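Local coordinates for motility protein B (Helicobacter pylori, PDB 3CYP), which probably forms, together with MotA, the stator of the flagellar motor and fastens this torque-generating machinery to the cell wall through its periplasmic domain, at residues B[30-35]-B[124-129]; B[53-56]-B[60-63]. One frame throughout, in Å; residues are numbered along the deposited sequence. Where two conformers were deposited one is given.

Interaction 1 (B[30-35]-B[124-129]); sequences IQKLPK and HSILDN
Ile126 pushes the end of its side chain into the bend of the 30-35 loop, where it meets both Lys32 and Leu33. The tight part of the contact is centred on its CD1 methyl, which lies 3.3 Å from Lys32 O, close for a plain van der Waals touch, and 3.9 Å from Lys32 CB. The same methyl stands 3.9 Å from Leu33 CD2. The second branch of Ile126 shares the task: CG2 is 4.0 Å from Leu33 CD2 and equally near Lys32 CB. This fork follows from the first torsion of Ile126 (chi1 -78°), which sets CG1 beside the backbone N and CG2 opposite it, so that both branches face the loop, while the nearly extended second torsion carries CD1 forward to the carbonyl of Lys32. The loop itself is held by a type I turn from Ile30 to Leu33, closed by Leu33 N bonding to Ile30 O at 3.1 Å.

The other side is much looser. Lys32 sets out toward the helix, but beyond CB its exposed chain only skims past, CD lying 4.2 Å from Ile126 CG2, and the amine bends away into solvent. The buried side is completed by neighbours: Leu33 also rests on Ile123, Pro34 on Asp119 and Lys122, and Ile126 on Ile29 of helix 17-30.

The contact is one of van der Waals packing, a branched aliphatic side chain of the C-terminal helix 117-131 set against a leucine methyl, the foot of a lysine chain and a backbone carbonyl in the loop that leads from helix 17-30 into strand 38-44. It joins this last helix to the helix-to-strand connection of the OmpA-like alpha/beta domain.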
loop_
_atom_site.group_PDB
_atom_site.type_symbol
_atom_site.label_atom_id
_atom_site.label_comp_id
_atom_site.label_asym_id
_atom_site.label_seq_id
_atom_site.Cartn_x
_atom_site.Cartn_y
_atom_site.Cartn_z
ATOM N N ILE B 30 -8.221 -12.267 8.904
ATOM C CA ILE B 30 -7.886 -12.154 7.483
ATOM C C ILE B 30 -7.237 -13.425 6.972
ATOM O O ILE B 30 -7.553 -13.892 5.882
ATOM C CB ILE B 30 -7.052 -10.921 7.177
ATOM C CG1 ILE B 30 -7.878 -9.673 7.401
ATOM C CG2 ILE B 30 -6.494 -10.984 5.748
ATOM C CD1 ILE B 30 -7.102 -8.353 7.403
ATOM N N GLN B 31 -6.342 -14.016 7.755
ATOM C CA GLN B 31 -5.642 -15.198 7.312
ATOM C C GLN B 31 -6.551 -16.425 7.186
ATOM O O GLN B 31 -6.146 -17.416 6.567
ATOM C CB GLN B 31 -4.474 -15.456 8.250
ATOM C CG GLN B 31 -3.472 -14.347 8.181
ATOM C CD GLN B 31 -2.348 -14.520 9.140
ATOM O OE1 GLN B 31 -1.471 -15.365 8.921
ATOM N NE2 GLN B 31 -2.301 -13.664 10.157
ATOM N N LYS B 32 -7.746 -16.365 7.774
ATOM C CA LYS B 32 -8.731 -17.457 7.684
ATOM C C LYS B 32 -9.603 -17.355 6.429
ATOM O O LYS B 32 -10.295 -18.318 6.076
ATOM C CB LYS B 32 -9.637 -17.455 8.918
ATOM C CG LYS B 32 -8.905 -17.779 10.220
ATOM C CD LYS B 32 -9.857 -17.780 11.377
ATOM C CE LYS B 32 -9.093 -17.896 12.709
ATOM N NZ LYS B 32 -8.679 -19.273 12.950
ATOM N N LEU B 33 -9.595 -16.190 5.800
ATOM C CA LEU B 33 -10.517 -15.928 4.667
ATOM C C LEU B 33 -10.099 -16.649 3.403
ATOM O O LEU B 33 -8.929 -16.977 3.191
ATOM C CB LEU B 33 -10.563 -14.414 4.340
ATOM C CG LEU B 33 -10.955 -13.508 5.480
ATOM C CD1 LEU B 33 -11.019 -12.058 5.036
ATOM C CD2 LEU B 33 -12.265 -13.933 6.170
ATOM N N PRO B 34 -11.081 -16.849 2.492
ATOM C CA PRO B 34 -10.764 -17.330 1.159
ATOM C C PRO B 34 -9.725 -16.461 0.500
ATOM O O PRO B 34 -9.778 -15.223 0.638
ATOM C CB PRO B 34 -12.120 -17.245 0.443
ATOM C CG PRO B 34 -13.113 -17.373 1.473
ATOM C CD PRO B 34 -12.520 -16.604 2.651
ATOM N N LYS B 35 -8.808 -17.079 -0.241
ATOM C CA LYS B 35 -7.740 -16.384 -0.923
ATOM C C LYS B 35 -8.223 -15.318 -1.890
ATOM O O LYS B 35 -7.510 -14.347 -2.118
ATOM C CB LYS B 35 -6.875 -17.368 -1.712
ATOM C CG LYS B 35 -6.076 -18.303 -0.862
ATOM C CD LYS B 35 -5.266 -19.288 -1.727
ATOM C CE LYS B 35 -6.119 -20.138 -2.688
ATOM N NZ LYS B 35 -6.791 -21.284 -2.028
ATOM N N HIS B 124 -18.555 -13.710 6.939
ATOM C CA HIS B 124 -19.490 -13.396 8.023
ATOM C C HIS B 124 -19.305 -14.401 9.177
ATOM O O HIS B 124 -19.258 -14.001 10.367
ATOM C CB HIS B 124 -20.936 -13.451 7.497
ATOM C CG HIS B 124 -21.941 -12.987 8.497
ATOM N ND1 HIS B 124 -23.275 -13.306 8.405
ATOM C CD2 HIS B 124 -21.810 -12.239 9.618
ATOM C CE1 HIS B 124 -23.925 -12.780 9.429
ATOM N NE2 HIS B 124 -23.065 -12.106 10.168
ATOM N N SER B 125 -19.143 -15.671 8.824
ATOM C CA SER B 125 -19.027 -16.750 9.825
ATOM C C SER B 125 -17.764 -16.555 10.610
ATOM O O SER B 125 -17.762 -16.688 11.832
ATOM C CB SER B 125 -19.023 -18.148 9.223
ATOM O OG SER B 125 -20.300 -18.463 8.725
ATOM N N ILE B 126 -16.698 -16.237 9.888
ATOM C CA ILE B 126 -15.364 -16.067 10.484
ATOM C C ILE B 126 -15.368 -14.865 11.412
ATOM O O ILE B 126 -14.808 -14.927 12.532
ATOM C CB ILE B 126 -14.273 -15.997 9.359
ATOM C CG1 ILE B 126 -13.966 -17.393 8.827
ATOM C CG2 ILE B 126 -12.929 -15.355 9.869
ATOM C CD1 ILE B 126 -13.205 -17.476 7.467
ATOM N N LEU B 127 -15.980 -13.761 10.986
ATOM C CA LEU B 127 -16.115 -12.586 11.851
ATOM C C LEU B 127 -16.910 -12.928 13.100
ATOM O O LEU B 127 -16.507 -12.563 14.193
ATOM C CB LEU B 127 -16.810 -11.452 11.128
ATOM C CG LEU B 127 -15.907 -10.812 10.066
ATOM C CD1 LEU B 127 -16.774 -9.876 9.268
ATOM C CD2 LEU B 127 -14.682 -10.110 10.707
ATOM N N ASP B 128 -18.016 -13.633 12.916
ATOM C CA ASP B 128 -18.837 -14.118 14.039
ATOM C C ASP B 128 -18.054 -14.948 15.030
ATOM O O ASP B 128 -18.198 -14.734 16.238
ATOM C CB ASP B 128 -19.976 -14.975 13.510
ATOM C CG ASP B 128 -21.144 -14.177 13.116
ATOM O OD1 ASP B 128 -21.136 -12.949 13.374
ATOM O OD2 ASP B 128 -22.088 -14.782 12.565
ATOM N N ASN B 129 -17.276 -15.902 14.534
ATOM C CA ASN B 129 -16.504 -16.814 15.378
ATOM C C ASN B 129 -15.490 -16.059 16.229
ATOM O O ASN B 129 -15.276 -16.371 17.405
ATOM C CB ASN B 129 -15.766 -17.854 14.549
ATOM C CG ASN B 129 -16.694 -18.819 13.848
ATOM O OD1 ASN B 129 -16.282 -19.505 12.916
ATOM N ND2 ASN B 129 -17.935 -18.874 14.280
#

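Interaction 2 (B[53-56]-B[60-63]); sequences TRFK and ELAA
The phenyl ring of Phe55 lies between its sequence neighbour and the first turn of the helix: Arg54 CG sits toward the rim of one face, and Leu61 CA stands over the centre of the opposite face. The latter is a CH-pi contact, 4.1 Å from the CA to the ring centroid and only 5° off the normal. On the same side Leu61 CD1 makes apolar contact past the rim, 3.4 Å from Phe55 CE1. With CG of Leu61 anti to the backbone N (chi1 170°), the leucine chain passes over that face toward the CE1 rim, the two side chains crossing at about a right angle. Arg54 curls back so that one face of its guanidinium has Phe55 CZ 3.5 Å above it, and its NH2 bonds to Asn64. The peptide joining Arg54 to Phe55 is modelled cis, unusual without a proline.

The polar half belongs to Glu60. In the conformer described, Lys56 N donates to Glu60 OE1 over 3.2 Å, nearly straight at 165° but meeting the oxygen from well above the carboxylate plane; with a second conformer deposited, this bond may hold only part of the time. Glu60 OE2 lies 3.6 Å from Lys56 CB. OE1 also has a weak bond from Asn79 of the second subunit.

Ser57 OG accepts a hydrogen bond from the backbone N-H of Glu60 and so serves as N-cap of helix 58-75, the helix of the beta-alpha-beta crossover between parallel strands 38-44 and 83-87; the Ser-x-x-Glu spacing is consistent with a capping box.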
loop_
_atom_site.group_PDB
_atom_site.type_symbol
_atom_site.label_atom_id
_atom_site.label_comp_id
_atom_site.label_asym_id
_atom_site.label_seq_id
_atom_site.Cartn_x
_atom_site.Cartn_y
_atom_site.Cartn_z
ATOM N N THR B 53 1.695 19.877 13.188
ATOM C CA THR B 53 1.818 18.595 12.490
ATOM C C THR B 53 2.652 18.672 11.211
ATOM O O THR B 53 2.856 19.754 10.668
ATOM C CB THR B 53 0.427 18.019 12.140
ATOM O OG1 THR B 53 0.580 16.675 11.677
ATOM C CG2 THR B 53 -0.248 18.848 11.062
ATOM N N ARG B 54 3.071 17.511 10.703
ATOM C CA ARG B 54 4.118 17.451 9.674
ATOM C C ARG B 54 3.906 17.438 8.130
ATOM O O ARG B 54 4.942 17.400 7.484
ATOM C CB ARG B 54 5.139 16.346 10.009
ATOM C CG ARG B 54 4.694 14.952 9.655
ATOM C CD ARG B 54 5.826 13.960 9.835
ATOM N NE ARG B 54 5.311 12.623 10.124
ATOM C CZ ARG B 54 5.061 11.682 9.217
ATOM N NH1 ARG B 54 5.285 11.889 7.920
ATOM N NH2 ARG B 54 4.578 10.514 9.620
ATOM N N PHE B 55 2.778 17.435 7.402
ATOM C CA PHE B 55 1.412 16.807 7.365
ATOM C C PHE B 55 0.680 17.983 6.770
ATOM O O PHE B 55 0.131 18.848 7.471
ATOM C CB PHE B 55 0.680 16.192 8.582
ATOM C CG PHE B 55 0.925 14.703 8.765
ATOM C CD1 PHE B 55 0.612 14.082 9.966
ATOM C CD2 PHE B 55 1.511 13.934 7.765
ATOM C CE1 PHE B 55 0.870 12.720 10.150
ATOM C CE2 PHE B 55 1.783 12.595 7.954
ATOM C CZ PHE B 55 1.464 11.986 9.144
ATOM N N LYS B 56 0.778 18.049 5.449
ATOM C CA LYS B 56 0.392 19.229 4.704
ATOM C C LYS B 56 -1.039 19.137 4.216
ATOM O O LYS B 56 -1.612 20.128 3.763
ATOM C CB LYS B 56 1.397 19.455 3.564
ATOM C CG LYS B 56 2.802 19.697 4.107
ATOM C CD LYS B 56 3.787 20.135 3.062
ATOM C CE LYS B 56 5.142 20.451 3.710
ATOM N NZ LYS B 56 6.018 21.290 2.841
ATOM N N GLU B 60 -2.669 13.317 3.340
ATOM C CA GLU B 60 -1.381 12.746 3.765
ATOM C C GLU B 60 -1.471 12.087 5.132
ATOM O O GLU B 60 -0.888 11.021 5.350
ATOM C CB GLU B 60 -0.254 13.789 3.771
ATOM C CG GLU B 60 0.050 14.351 2.400
ATOM C CD GLU B 60 0.814 15.649 2.479
ATOM O OE1 GLU B 60 1.654 15.752 3.387
ATOM O OE2 GLU B 60 0.577 16.550 1.644
ATOM N N LEU B 61 -2.172 12.728 6.062
ATOM C CA LEU B 61 -2.373 12.137 7.364
ATOM C C LEU B 61 -3.202 10.847 7.269
ATOM O O LEU B 61 -2.834 9.835 7.876
ATOM C CB LEU B 61 -3.061 13.149 8.298
ATOM C CG LEU B 61 -3.568 12.635 9.661
ATOM C CD1 LEU B 61 -2.470 12.026 10.539
ATOM C CD2 LEU B 61 -4.338 13.781 10.378
ATOM N N ALA B 62 -4.289 10.895 6.496
ATOM C CA ALA B 62 -5.148 9.686 6.333
ATOM C C ALA B 62 -4.360 8.563 5.681
ATOM O O ALA B 62 -4.510 7.381 6.018
ATOM C CB ALA B 62 -6.373 9.961 5.535
ATOM N N ALA B 63 -3.544 8.929 4.705
ATOM C CA ALA B 63 -2.677 7.915 4.053
ATOM C C ALA B 63 -1.707 7.254 4.999
ATOM O O ALA B 63 -1.503 6.012 4.957
ATOM C CB ALA B 63 -1.892 8.548 2.908
#

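How the interactions relate
The two contacts lie on opposite sides of the chain's centre, with centres about 32 Å apart and nearest atoms about 16 Å apart, and do not touch. Along the chain the order is 30-35, 53-56, 60-63, 124-129, so interaction 2 is a local contact lying wholly between the two distant segments of interaction 1. Strand 38-44 follows the loop of interaction 1 and precedes that of interaction 2, and so links them through the central sheet. Interaction 2 lies at the start of helix 58-75, beside the second subunit; interaction 1 ties helix 117-131 to the body of this OmpA-like, periplasmic domain of MotB, where the second subunit does not touch it.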